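Putative enoyl-CoA hydratase/isomerase (Bordetella parapertussis, PDB 3ISA) probably acts on acyl-CoA thioesters as a hydratase or isomerase of the crotonase family, though its own substrate and reaction are not established. Local coordinates at residues L9-E12 with A17-F20; D41-A46 with L54-A59; A65-T70 with G78-R83; R83-E88 with A222-S227; R145-I150 with D154-I159. All coordinates share one frame; numbering follows the deposited sequence. Where two conformers were deposited one is given.

Interaction 1: residues L9-E12 with A17-F20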
# COMPACT_ATOMS: atom_id res chain seq x y z
N LEU D 9 -38.82 -7.18 -1.24
CA LEU D 9 -38.17 -6.09 -1.97
C LEU D 9 -38.97 -5.74 -3.23
O LEU D 9 -39.09 -6.57 -4.15
CB LEU D 9 -36.74 -6.49 -2.38
CG LEU D 9 -36.01 -5.39 -3.15
CD1 LEU D 9 -35.75 -4.19 -2.25
CD2 LEU D 9 -34.71 -5.92 -3.79
N ALA D 10 -39.47 -4.51 -3.30
CA ALA D 10 -40.14 -4.04 -4.51
C ALA D 10 -39.13 -3.31 -5.35
O ALA D 10 -38.35 -2.50 -4.82
CB ALA D 10 -41.30 -3.12 -4.19
N ILE D 11 -39.11 -3.58 -6.65
CA ILE D 11 -38.22 -2.86 -7.56
C ILE D 11 -39.02 -2.16 -8.67
O ILE D 11 -39.74 -2.80 -9.43
CB ILE D 11 -37.10 -3.75 -8.16
CG1 ILE D 11 -36.36 -4.56 -7.07
CG2 ILE D 11 -36.11 -2.87 -8.99
CD1 ILE D 11 -35.45 -5.71 -7.63
N GLU D 12 -38.92 -0.83 -8.71
CA GLU D 12 -39.48 -0.05 -9.80
C GLU D 12 -38.37 0.26 -10.79
O GLU D 12 -37.34 0.83 -10.43
CB GLU D 12 -40.09 1.26 -9.27
CG GLU D 12 -40.56 2.22 -10.36
CD GLU D 12 -40.74 3.67 -9.88
OE1 GLU D 12 -41.08 3.89 -8.70
OE2 GLU D 12 -40.54 4.59 -10.69
N ALA D 17 -33.37 5.23 -13.68
CA ALA D 17 -33.36 4.89 -12.24
C ALA D 17 -34.15 3.64 -11.90
O ALA D 17 -35.27 3.45 -12.40
CB ALA D 17 -33.89 6.07 -11.40
N TRP D 18 -33.58 2.82 -11.02
CA TRP D 18 -34.33 1.75 -10.37
C TRP D 18 -34.51 2.15 -8.92
O TRP D 18 -33.57 2.63 -8.27
CB TRP D 18 -33.59 0.41 -10.41
CG TRP D 18 -33.59 -0.29 -11.73
CD1 TRP D 18 -33.91 0.24 -12.96
CD2 TRP D 18 -33.23 -1.65 -11.96
NE1 TRP D 18 -33.77 -0.73 -13.94
CE2 TRP D 18 -33.36 -1.90 -13.35
CE3 TRP D 18 -32.83 -2.70 -11.12
CZ2 TRP D 18 -33.07 -3.15 -13.92
CZ3 TRP D 18 -32.53 -3.95 -11.69
CH2 TRP D 18 -32.66 -4.16 -13.08
N THR D 19 -35.72 1.97 -8.41
CA THR D 19 -35.99 2.24 -7.02
C THR D 19 -36.21 0.92 -6.28
O THR D 19 -37.11 0.13 -6.62
CB THR D 19 -37.21 3.18 -6.85
OG1 THR D 19 -36.96 4.39 -7.58
CG2 THR D 19 -37.48 3.50 -5.37
N PHE D 20 -35.37 0.69 -5.28
CA PHE D 20 -35.42 -0.47 -4.42
C PHE D 20 -36.13 -0.10 -3.13
O PHE D 20 -35.57 0.58 -2.26
CB PHE D 20 -34.00 -0.94 -4.08
CG PHE D 20 -33.21 -1.42 -5.28
CD1 PHE D 20 -33.22 -2.76 -5.64
CD2 PHE D 20 -32.43 -0.53 -6.01
CE1 PHE D 20 -32.48 -3.21 -6.75
CE2 PHE D 20 -31.69 -0.96 -7.12
CZ PHE D 20 -31.71 -2.32 -7.49
O HOH W 1 -37.40 4.16 -10.37
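Glu12 and Thr19 face each other as an antiparallel hydrogen-bonded pair of strands 9-12 and 17-20, whose short axes run 4.7 Å apart at 163°. Glu12 N donates to Thr19 O at 2.9 Å, and Thr19 N donates to Glu12 O at 2.8 Å. One step along, Ile11 and Phe20 form a non-hydrogen-bonded pair, where the CA of Ile11 makes a CA-H...O contact with Thr19 O.

Ile11 and Phe20 put their side chains on the same face of the sheet, side by side and pointing the same way. CG1 of Ile11 meets CD1 of Phe20 at 3.9 Å. The CG2 of Ile11, anti to the backbone N, turns instead to CE3 of Trp18, also at 3.9 Å. Leu9 CD2 lies in the plane of the Phe20 ring, at its edge, 4.0 Å from Phe20 CD1. On the other face, beside Glu12 and Thr19, a water donates to Ala17 O, bonds to Thr19 OG1 and gives a weak bond to Glu12 O.

Phe20 goes on to meet Phe56 ring to ring, with planes at about 10°, and Leu9 packs on Leu35, Ala38 and Leu39 of helix 33-48. The arrangement is a beta hairpin, with strand 9-13 at the border of the chain's larger sheet in a crotonase-type fold.

Interaction 2: residues D41-A46 with L54-A59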
# COMPACT_ATOMS: atom_id res chain seq x y z
N ASP D 41 -29.38 -9.66 -5.70
CA ASP D 41 -29.85 -9.97 -7.05
C ASP D 41 -30.24 -8.71 -7.83
O ASP D 41 -29.81 -8.54 -8.99
CB ASP D 41 -31.01 -10.96 -6.98
CG ASP D 41 -30.56 -12.37 -6.59
OD1 ASP D 41 -29.33 -12.63 -6.56
OD2 ASP D 41 -31.42 -13.23 -6.31
N GLY D 42 -31.02 -7.82 -7.20
CA GLY D 42 -31.46 -6.57 -7.82
C GLY D 42 -30.32 -5.64 -8.18
O GLY D 42 -30.28 -5.09 -9.29
N VAL D 43 -29.40 -5.44 -7.23
CA VAL D 43 -28.19 -4.62 -7.45
C VAL D 43 -27.31 -5.20 -8.58
O VAL D 43 -26.87 -4.45 -9.46
CB VAL D 43 -27.40 -4.39 -6.13
CG1 VAL D 43 -26.08 -3.74 -6.40
CG2 VAL D 43 -28.23 -3.48 -5.17
N ASP D 44 -27.08 -6.51 -8.57
CA ASP D 44 -26.32 -7.18 -9.64
C ASP D 44 -26.97 -7.00 -11.02
O ASP D 44 -26.26 -6.74 -12.00
CB ASP D 44 -26.13 -8.67 -9.36
CG ASP D 44 -25.15 -8.94 -8.22
OD1 ASP D 44 -24.52 -8.00 -7.69
OD2 ASP D 44 -25.00 -10.12 -7.84
N ALA D 45 -28.30 -7.10 -11.08
CA ALA D 45 -29.04 -6.92 -12.33
C ALA D 45 -28.92 -5.48 -12.83
O ALA D 45 -28.69 -5.26 -14.01
CB ALA D 45 -30.50 -7.31 -12.13
N ALA D 46 -29.04 -4.52 -11.91
CA ALA D 46 -28.85 -3.10 -12.26
C ALA D 46 -27.44 -2.79 -12.79
O ALA D 46 -27.30 -1.96 -13.70
CB ALA D 46 -29.19 -2.22 -11.07
N LEU D 54 -29.48 4.19 -8.72
CA LEU D 54 -30.19 3.29 -7.81
C LEU D 54 -30.70 4.08 -6.64
O LEU D 54 -29.93 4.77 -5.94
CB LEU D 54 -29.25 2.19 -7.29
CG LEU D 54 -28.38 1.48 -8.32
CD1 LEU D 54 -27.57 0.33 -7.69
CD2 LEU D 54 -29.22 0.99 -9.50
N VAL D 55 -32.01 3.98 -6.42
CA VAL D 55 -32.65 4.64 -5.28
C VAL D 55 -33.05 3.59 -4.22
O VAL D 55 -33.63 2.54 -4.54
CB VAL D 55 -33.91 5.46 -5.71
CG1 VAL D 55 -34.59 6.10 -4.49
CG2 VAL D 55 -33.54 6.50 -6.76
N PHE D 56 -32.70 3.86 -2.96
CA PHE D 56 -33.07 3.00 -1.84
C PHE D 56 -34.02 3.70 -0.85
O PHE D 56 -33.72 4.77 -0.34
CB PHE D 56 -31.83 2.50 -1.11
CG PHE D 56 -30.95 1.63 -1.96
CD1 PHE D 56 -31.12 0.24 -1.94
CD2 PHE D 56 -29.97 2.18 -2.78
CE1 PHE D 56 -30.32 -0.58 -2.72
CE2 PHE D 56 -29.15 1.36 -3.58
CZ PHE D 56 -29.34 -0.02 -3.54
N ALA D 57 -35.14 3.05 -0.58
CA ALA D 57 -36.15 3.61 0.33
C ALA D 57 -36.80 2.49 1.12
O ALA D 57 -36.63 1.32 0.80
CB ALA D 57 -37.19 4.40 -0.45
N GLY D 58 -37.52 2.85 2.18
CA GLY D 58 -38.23 1.86 2.97
C GLY D 58 -39.72 2.15 3.02
O GLY D 58 -40.11 3.30 3.18
N ALA D 59 -40.53 1.11 2.85
CA ALA D 59 -41.99 1.19 3.05
C ALA D 59 -42.33 1.31 4.54
O ALA D 59 -41.58 0.86 5.39
CB ALA D 59 -42.68 -0.06 2.48
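Ala46 CB and Leu54 CD2 make the nearest approach here, methyl against methyl at 3.6 Å. The second touch is between Val43 and Phe56: CG2 of Val43 comes to CZ of Phe56 at 4.0 Å, in the ring plane and therefore at the edge, and the two side chains cross at about a right angle. No hydrogen bond spans the contact, and all four residues are buried. With CG1 of Val43 anti to the backbone N (chi1 171°), CG2 is the branch left to meet Phe56.

Val43 and Ala46 lie three residues apart on helix 33-48, while Leu54 and Phe56, two residues apart on strand 53-58, point to the same face of the sheet, the one this helix covers. This is the helix-to-sheet packing of a beta-alpha-beta unit, strand 17-22, helix 33-48 and strand 53-58, with its two strands parallel neighbours in the sheet.

Further out, Phe56 touches Leu39 of the same helix. Val94 of helix 77-95 packs on both Val43 and Phe56. Backbone bonds from Leu54 and Phe56 to Leu102, and from Val55 to Trp18 and Phe20, fix the strand between its two neighbours, and a salt bridge from Asp44 to Arg93 ties helix 33-48 to helix 77-95.

Interaction 3: residues A65-T70 with G78-R83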
# COMPACT_ATOMS: atom_id res chain seq x y z
N ALA D 65 -34.38 -1.40 10.10
CA ALA D 65 -33.86 -1.75 11.42
C ALA D 65 -32.67 -2.71 11.37
O ALA D 65 -32.23 -3.18 12.42
CB ALA D 65 -34.98 -2.31 12.29
N GLY D 66 -32.13 -2.98 10.18
CA GLY D 66 -30.93 -3.81 10.06
C GLY D 66 -31.23 -5.28 10.21
O GLY D 66 -32.32 -5.71 9.90
N PHE D 67 -30.25 -6.06 10.69
CA PHE D 67 -30.35 -7.51 10.80
C PHE D 67 -31.66 -7.95 11.50
O PHE D 67 -32.01 -7.45 12.57
CB PHE D 67 -29.14 -8.03 11.58
CG PHE D 67 -28.96 -9.52 11.54
CD1 PHE D 67 -28.18 -10.10 10.53
CD2 PHE D 67 -29.50 -10.34 12.53
CE1 PHE D 67 -27.98 -11.48 10.49
CE2 PHE D 67 -29.30 -11.74 12.50
CZ PHE D 67 -28.53 -12.30 11.48
N ASP D 68 -32.39 -8.85 10.84
CA ASP D 68 -33.61 -9.41 11.41
C ASP D 68 -33.26 -10.46 12.48
O ASP D 68 -32.85 -11.58 12.16
CB ASP D 68 -34.51 -10.01 10.32
CG ASP D 68 -35.93 -10.28 10.82
OD1 ASP D 68 -36.11 -10.28 12.06
OD2 ASP D 68 -36.85 -10.48 10.00
N PHE D 69 -33.45 -10.08 13.75
CA PHE D 69 -33.16 -10.98 14.87
C PHE D 69 -34.28 -11.97 15.25
O PHE D 69 -34.09 -12.79 16.15
CB PHE D 69 -32.74 -10.18 16.12
CG PHE D 69 -31.41 -9.51 15.99
CD1 PHE D 69 -30.24 -10.25 16.08
CD2 PHE D 69 -31.33 -8.14 15.76
CE1 PHE D 69 -28.99 -9.62 15.97
CE2 PHE D 69 -30.09 -7.51 15.65
CZ PHE D 69 -28.92 -8.26 15.75
N THR D 70 -35.42 -11.88 14.56
CA THR D 70 -36.52 -12.86 14.73
C THR D 70 -36.00 -14.28 14.53
O THR D 70 -35.40 -14.58 13.49
CB THR D 70 -37.66 -12.59 13.71
OG1 THR D 70 -38.00 -11.21 13.75
CG2 THR D 70 -38.92 -13.46 14.02
N GLY D 78 -23.11 -20.48 12.52
CA GLY D 78 -22.75 -20.47 11.09
C GLY D 78 -23.77 -19.72 10.25
O GLY D 78 -23.41 -18.88 9.40
N ASP D 79 -25.05 -20.04 10.46
CA ASP D 79 -26.16 -19.38 9.78
C ASP D 79 -26.06 -17.86 9.94
O ASP D 79 -26.26 -17.14 8.97
CB ASP D 79 -27.49 -19.82 10.37
CG ASP D 79 -27.85 -21.26 10.06
OD1 ASP D 79 -27.35 -21.83 9.06
OD2 ASP D 79 -28.66 -21.81 10.84
N LEU D 80 -25.79 -17.41 11.17
CA LEU D 80 -25.74 -15.98 11.49
C LEU D 80 -24.53 -15.31 10.83
O LEU D 80 -24.64 -14.20 10.30
CB LEU D 80 -25.71 -15.76 13.00
CG LEU D 80 -26.95 -16.30 13.74
CD1 LEU D 80 -26.73 -16.16 15.24
CD2 LEU D 80 -28.24 -15.62 13.28
N LEU D 81 -23.39 -16.00 10.86
CA LEU D 81 -22.18 -15.54 10.17
C LEU D 81 -22.42 -15.35 8.67
O LEU D 81 -22.08 -14.31 8.13
CB LEU D 81 -20.99 -16.49 10.40
CG LEU D 81 -19.75 -16.15 9.55
CD1 LEU D 81 -19.14 -14.77 9.92
CD2 LEU D 81 -18.68 -17.25 9.56
N LEU D 82 -23.01 -16.36 8.02
CA LEU D 82 -23.32 -16.27 6.60
C LEU D 82 -24.20 -15.05 6.29
O LEU D 82 -23.91 -14.30 5.36
CB LEU D 82 -23.95 -17.57 6.08
CG LEU D 82 -24.34 -17.56 4.59
CD1 LEU D 82 -23.16 -17.17 3.71
CD2 LEU D 82 -24.88 -18.93 4.15
N ARG D 83 -25.24 -14.85 7.09
CA ARG D 83 -26.12 -13.72 6.88
C ARG D 83 -25.40 -12.35 7.02
O ARG D 83 -25.64 -11.43 6.24
CB ARG D 83 -27.36 -13.81 7.78
CG ARG D 83 -28.35 -14.91 7.37
CD ARG D 83 -29.47 -15.05 8.40
NE ARG D 83 -30.20 -13.79 8.57
CZ ARG D 83 -31.01 -13.51 9.58
NH1 ARG D 83 -31.19 -14.41 10.55
NH2 ARG D 83 -31.62 -12.33 9.65
O HOH W 2 -32.69 -14.08 12.88
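Arg83 lays its guanidinium flat on the ring of Phe67, the planes 16° apart and the centres 3.9 Å from each other, a cation-pi stack. The ring's rim, not its middle, sits over the guanidinium: CZ of Phe67 is 3.4 Å from CZ of Arg83. A bend in the arginine chain at chi3 (59°) folds the guanidinium back over the phenyl group, although the two side chains as wholes cross at about a right angle.

With one guanidinium face used by the ring, its edge does the hydrogen bonding. Arg83 NH2 donates to Asp68 O at 2.9 Å, a bond of 161° at the hydrogen, and NH1 donates to a water that in turn donates to Asp68 O and Thr70 O. These bonds, with others from NH2 to Leu31 O and from NH1 to Gln75, fix the rotation of the group. Leu80 comes to the ring in its plane at the edge, Leu80 CD2 to Phe67 CZ 3.8 Å.

Asp68 OD1 closes an Asx turn, accepting from Thr70 N at 3.0 Å and from Thr70 OG1; OD2 forms a salt bridge with Arg24. Phe69 N bonds a glycerol; in crotonase relatives the equivalent loop lines the acyl-CoA site and supplies an oxyanion-hole N-H, as it probably does here. The loop follows strand 53-58 and lies against helix 77-95, with Leu80 also packing on helix 233-241.

Interaction 4: residues R83-E88 with A222-S227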
# COMPACT_ATOMS: atom_id res chain seq x y z
N ARG D 83 -25.24 -14.85 7.09
CA ARG D 83 -26.12 -13.72 6.88
C ARG D 83 -25.40 -12.35 7.02
O ARG D 83 -25.64 -11.43 6.24
CB ARG D 83 -27.36 -13.81 7.78
CG ARG D 83 -28.35 -14.91 7.37
CD ARG D 83 -29.47 -15.05 8.40
NE ARG D 83 -30.20 -13.79 8.57
CZ ARG D 83 -31.01 -13.51 9.58
NH1 ARG D 83 -31.19 -14.41 10.55
NH2 ARG D 83 -31.62 -12.33 9.65
N MET D 84 -24.50 -12.24 7.99
CA MET D 84 -23.69 -11.03 8.14
C MET D 84 -22.69 -10.83 6.98
O MET D 84 -22.52 -9.72 6.49
CB MET D 84 -22.98 -11.05 9.50
CG MET D 84 -23.89 -10.70 10.68
SD MET D 84 -24.68 -9.07 10.63
CE MET D 84 -25.34 -9.12 12.31
N VAL D 85 -22.06 -11.92 6.54
CA VAL D 85 -21.17 -11.87 5.38
C VAL D 85 -21.89 -11.43 4.12
O VAL D 85 -21.40 -10.55 3.42
CB VAL D 85 -20.42 -13.24 5.19
CG1 VAL D 85 -19.75 -13.30 3.83
CG2 VAL D 85 -19.40 -13.41 6.33
N ARG D 86 -23.08 -11.98 3.89
CA ARG D 86 -23.88 -11.59 2.73
C ARG D 86 -24.32 -10.11 2.82
O ARG D 86 -24.33 -9.42 1.81
CB ARG D 86 -25.06 -12.56 2.52
CG ARG D 86 -24.64 -14.03 2.18
CD ARG D 86 -23.86 -14.15 0.87
NE ARG D 86 -24.75 -14.04 -0.29
CZ ARG D 86 -24.35 -13.85 -1.54
NH1 ARG D 86 -23.05 -13.73 -1.81
NH2 ARG D 86 -25.24 -13.78 -2.53
N ILE D 87 -24.67 -9.65 4.02
CA ILE D 87 -24.92 -8.22 4.24
C ILE D 87 -23.70 -7.38 3.84
O ILE D 87 -23.82 -6.45 3.05
CB ILE D 87 -25.40 -7.92 5.70
CG1 ILE D 87 -26.84 -8.41 5.89
CG2 ILE D 87 -25.34 -6.42 6.00
CD1 ILE D 87 -27.31 -8.49 7.35
N GLU D 88 -22.51 -7.73 4.33
CA GLU D 88 -21.30 -6.96 3.96
C GLU D 88 -21.01 -7.03 2.45
O GLU D 88 -20.60 -6.04 1.86
CB GLU D 88 -20.08 -7.39 4.78
CG GLU D 88 -18.74 -6.63 4.48
CD GLU D 88 -18.80 -5.10 4.69
OE1 GLU D 88 -19.81 -4.56 5.20
OE2 GLU D 88 -17.81 -4.42 4.35
N ALA D 222 -12.79 -8.83 5.98
CA ALA D 222 -12.01 -9.56 6.98
C ALA D 222 -12.42 -9.20 8.41
O ALA D 222 -12.69 -10.10 9.22
CB ALA D 222 -10.51 -9.35 6.80
N ALA D 223 -12.52 -7.90 8.69
CA ALA D 223 -12.92 -7.40 10.02
C ALA D 223 -14.32 -7.90 10.41
O ALA D 223 -14.53 -8.34 11.56
CB ALA D 223 -12.85 -5.88 10.09
N LEU D 224 -15.26 -7.85 9.47
CA LEU D 224 -16.61 -8.38 9.69
C LEU D 224 -16.57 -9.88 10.02
O LEU D 224 -17.15 -10.33 11.03
CB LEU D 224 -17.54 -8.10 8.49
CG LEU D 224 -19.03 -8.55 8.53
CD1 LEU D 224 -19.24 -10.04 8.14
CD2 LEU D 224 -19.67 -8.26 9.90
N ALA D 225 -15.90 -10.65 9.16
CA ALA D 225 -15.82 -12.09 9.28
C ALA D 225 -15.26 -12.50 10.63
O ALA D 225 -15.88 -13.31 11.32
CB ALA D 225 -14.98 -12.70 8.11
N ARG D 226 -14.13 -11.91 11.02
CA ARG D 226 -13.48 -12.19 12.31
C ARG D 226 -14.42 -11.90 13.47
O ARG D 226 -14.54 -12.72 14.37
CB ARG D 226 -12.19 -11.40 12.49
CG ARG D 226 -11.07 -11.88 11.61
CD ARG D 226 -9.69 -11.42 12.05
NE ARG D 226 -8.75 -11.70 10.97
CZ ARG D 226 -8.41 -10.83 10.03
NH1 ARG D 226 -8.92 -9.59 10.04
NH2 ARG D 226 -7.57 -11.20 9.07
N SER D 227 -15.09 -10.74 13.43
CA SER D 227 -15.98 -10.31 14.53
C SER D 227 -17.17 -11.26 14.74
O SER D 227 -17.49 -11.60 15.88
CB SER D 227 -16.45 -8.86 14.31
OG SER D 227 -17.43 -8.74 13.30
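Leu224 carries nearly all of this contact, inserting its side chain between Met84, Val85 and Glu88 of helix 77-95. It was deposited in two conformers, and its contacts hold for the one given. At Leu224 the side chain leaves the helix with CG anti to the backbone N (chi1 -178°). Reaching the first turn of the facing segment, Leu224 CD1 lies 3.7 Å from Met84 O and also meets Val85 CG2 (3.8 Å). Leu224 CG lies against Glu88 CB at 4.1 Å, one helical turn further on.

The two helices run antiparallel, 166° between their short axes and 9.8 Å apart, an ordinary packing distance that the one leucine side chain spans. Helix 217-229 belongs to the helical C-terminal part of this crotonase-type chain, and here it packs against a helix that follows a core strand.

Ala225 brings the backbones nearest, its CA 6.6 Å from that of Val85. Arg226 turns to the second subunit, where it forms a salt bridge with Asp218 and a hydrogen bond with Gln92 of that subunit; Val85 packs on Ala229 there. Ser227 OG donates to Leu224 O at 2.8 Å, back along its own helix, and is also bonded to Val141 N. The buried carboxylate of Glu88 is satisfied by Gln92 of its own chain and by a salt bridge to Arg146.

Interaction 5: residues R145-I150 with D154-I159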
# COMPACT_ATOMS: atom_id res chain seq x y z
N ARG D 145 -15.28 1.25 8.82
CA ARG D 145 -14.39 2.11 8.06
C ARG D 145 -15.13 3.01 7.09
O ARG D 145 -14.72 4.16 6.88
CB ARG D 145 -13.37 1.28 7.28
CG ARG D 145 -12.34 0.59 8.18
CD ARG D 145 -11.17 0.13 7.34
NE ARG D 145 -10.20 -0.66 8.11
CZ ARG D 145 -10.31 -1.95 8.38
NH1 ARG D 145 -11.38 -2.65 7.95
NH2 ARG D 145 -9.35 -2.54 9.09
N ARG D 146 -16.21 2.50 6.49
CA ARG D 146 -17.05 3.33 5.60
C ARG D 146 -17.69 4.47 6.36
O ARG D 146 -17.73 5.61 5.86
CB ARG D 146 -18.11 2.51 4.85
CG ARG D 146 -17.52 1.70 3.66
CD ARG D 146 -18.61 0.98 2.80
NE ARG D 146 -19.46 0.14 3.64
CZ ARG D 146 -19.22 -1.13 3.97
NH1 ARG D 146 -18.17 -1.79 3.48
NH2 ARG D 146 -20.06 -1.76 4.77
N PHE D 147 -18.16 4.20 7.57
CA PHE D 147 -18.72 5.28 8.38
C PHE D 147 -17.63 6.30 8.75
O PHE D 147 -17.85 7.51 8.63
CB PHE D 147 -19.45 4.73 9.59
CG PHE D 147 -20.16 5.79 10.40
CD1 PHE D 147 -21.25 6.48 9.88
CD2 PHE D 147 -19.73 6.08 11.70
CE1 PHE D 147 -21.90 7.46 10.65
CE2 PHE D 147 -20.37 7.03 12.47
CZ PHE D 147 -21.46 7.72 11.95
N ARG D 148 -16.44 5.80 9.11
CA ARG D 148 -15.27 6.64 9.35
C ARG D 148 -14.92 7.57 8.17
O ARG D 148 -14.70 8.76 8.37
CB ARG D 148 -14.06 5.76 9.71
CG ARG D 148 -12.76 6.55 9.90
CD ARG D 148 -11.59 5.63 9.66
NE ARG D 148 -11.50 5.23 8.26
CZ ARG D 148 -10.68 4.28 7.82
NH1 ARG D 148 -9.88 3.64 8.68
NH2 ARG D 148 -10.64 3.97 6.53
N ASP D 149 -14.92 7.02 6.96
CA ASP D 149 -14.59 7.74 5.73
C ASP D 149 -15.52 8.92 5.47
O ASP D 149 -15.10 9.93 4.91
CB ASP D 149 -14.59 6.80 4.53
CG ASP D 149 -13.40 5.86 4.51
OD1 ASP D 149 -12.48 5.98 5.35
OD2 ASP D 149 -13.34 5.00 3.62
N ILE D 150 -16.77 8.78 5.91
CA ILE D 150 -17.78 9.82 5.76
C ILE D 150 -17.61 10.93 6.82
O ILE D 150 -17.49 12.11 6.47
CB ILE D 150 -19.20 9.24 5.83
CG1 ILE D 150 -19.47 8.31 4.64
CG2 ILE D 150 -20.28 10.36 5.95
CD1 ILE D 150 -20.69 7.37 4.85
N ASP D 154 -12.60 10.84 14.37
CA ASP D 154 -13.06 11.42 15.65
C ASP D 154 -14.55 11.19 15.88
O ASP D 154 -14.96 10.61 16.90
CB ASP D 154 -12.72 12.92 15.69
CG ASP D 154 -13.00 13.56 17.05
OD1 ASP D 154 -12.08 13.58 17.90
OD2 ASP D 154 -14.13 14.04 17.28
N GLN D 155 -15.37 11.63 14.92
CA GLN D 155 -16.83 11.45 15.04
C GLN D 155 -17.26 9.98 15.02
O GLN D 155 -18.21 9.61 15.72
CB GLN D 155 -17.56 12.24 13.95
CG GLN D 155 -17.47 13.73 14.12
CD GLN D 155 -18.40 14.28 15.21
OE1 GLN D 155 -18.28 15.44 15.60
NE2 GLN D 155 -19.32 13.44 15.71
N ALA D 156 -16.56 9.16 14.23
CA ALA D 156 -16.85 7.72 14.18
C ALA D 156 -16.58 7.05 15.53
O ALA D 156 -17.39 6.24 16.00
CB ALA D 156 -16.07 7.05 13.06
N LEU D 157 -15.47 7.41 16.17
CA LEU D 157 -15.14 6.88 17.50
C LEU D 157 -16.20 7.31 18.52
O LEU D 157 -16.68 6.48 19.29
CB LEU D 157 -13.75 7.33 17.95
CG LEU D 157 -13.30 6.89 19.35
CD1 LEU D 157 -13.24 5.37 19.45
CD2 LEU D 157 -11.95 7.50 19.67
N SER D 158 -16.57 8.59 18.49
CA SER D 158 -17.61 9.12 19.37
C SER D 158 -18.91 8.32 19.25
O SER D 158 -19.47 7.86 20.26
CB SER D 158 -17.88 10.59 19.05
OG SER D 158 -18.89 11.13 19.89
N ILE D 159 -19.37 8.12 18.02
CA ILE D 159 -20.63 7.44 17.80
C ILE D 159 -20.56 5.92 17.95
O ILE D 159 -21.39 5.32 18.65
CB ILE D 159 -21.26 7.86 16.44
CG1 ILE D 159 -21.61 9.36 16.49
CG2 ILE D 159 -22.48 7.00 16.10
CD1 ILE D 159 -21.77 10.00 15.11
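Phe147 meets Ile159 at its ring edge, where CD1 of Ile159 lies in the ring plane 3.9 Å from CZ of Phe147; the two side chains cross at about a right angle. Ala156 approaches the same ring obliquely: Ala156 CA lies 4.0 Å from Phe147 CE2 and its CB 4.0 Å from Phe147 CD2. Phe176 makes an edge-to-face contact with this phenyl group. The guanidinium of Arg148 has CG of Arg145 over one face, offset toward the rim, and the carboxylate of Asp149 at its edge. Arg148 NE and NH2 both bond OD1 of Asp149, side-on and from the same side of the carboxylate plane, a salt bridge within the first helix with NH2 to OD1 at 3.0 Å.

Helices 144-151 and 153-161 are two consecutive helices of this crotonase-type chain, joined by a one-residue turn, their short axes 8.4 Å apart at 130°. The small side chain of Ala156 permits a near approach: its CB is 3.8 Å from the CA of Arg148, and the CA atoms of these two residues are 5.2 Å apart. With CG anti to the backbone N (chi1 -175°), Phe147 projects its ring past this alanine to Ile159, one turn further on.

Asp149 OD2 bonds to His216. The outer surface faces a third subunit: Val211 there packs on Arg145 and Arg148, and its Lys121 touches Asp154 and Leu157.

Interactions 1 and 2 form one block, their centres 5 Å apart: backbone bonds between Trp18, Phe20 and Val55 make strands 17-22 and 53-58 neighbours in one sheet, and the Trp18 ring packs on Gly42 and Ala46. Interactions 3 and 4 share Arg83 and helix 77-95, with centres 10 Å apart, and Phe67 CD1 lies 3.5 Å from Met84 CE; both touch the second subunit. A salt bridge, Glu88 OE2 to Arg146 NH1 at 2.8 Å, connects interaction 4 to interaction 5, which lies across the chain's centre from interactions 1 and 2. A glycerol, probably from the crystallisation liquor, is bound near Asp68 of interaction 3.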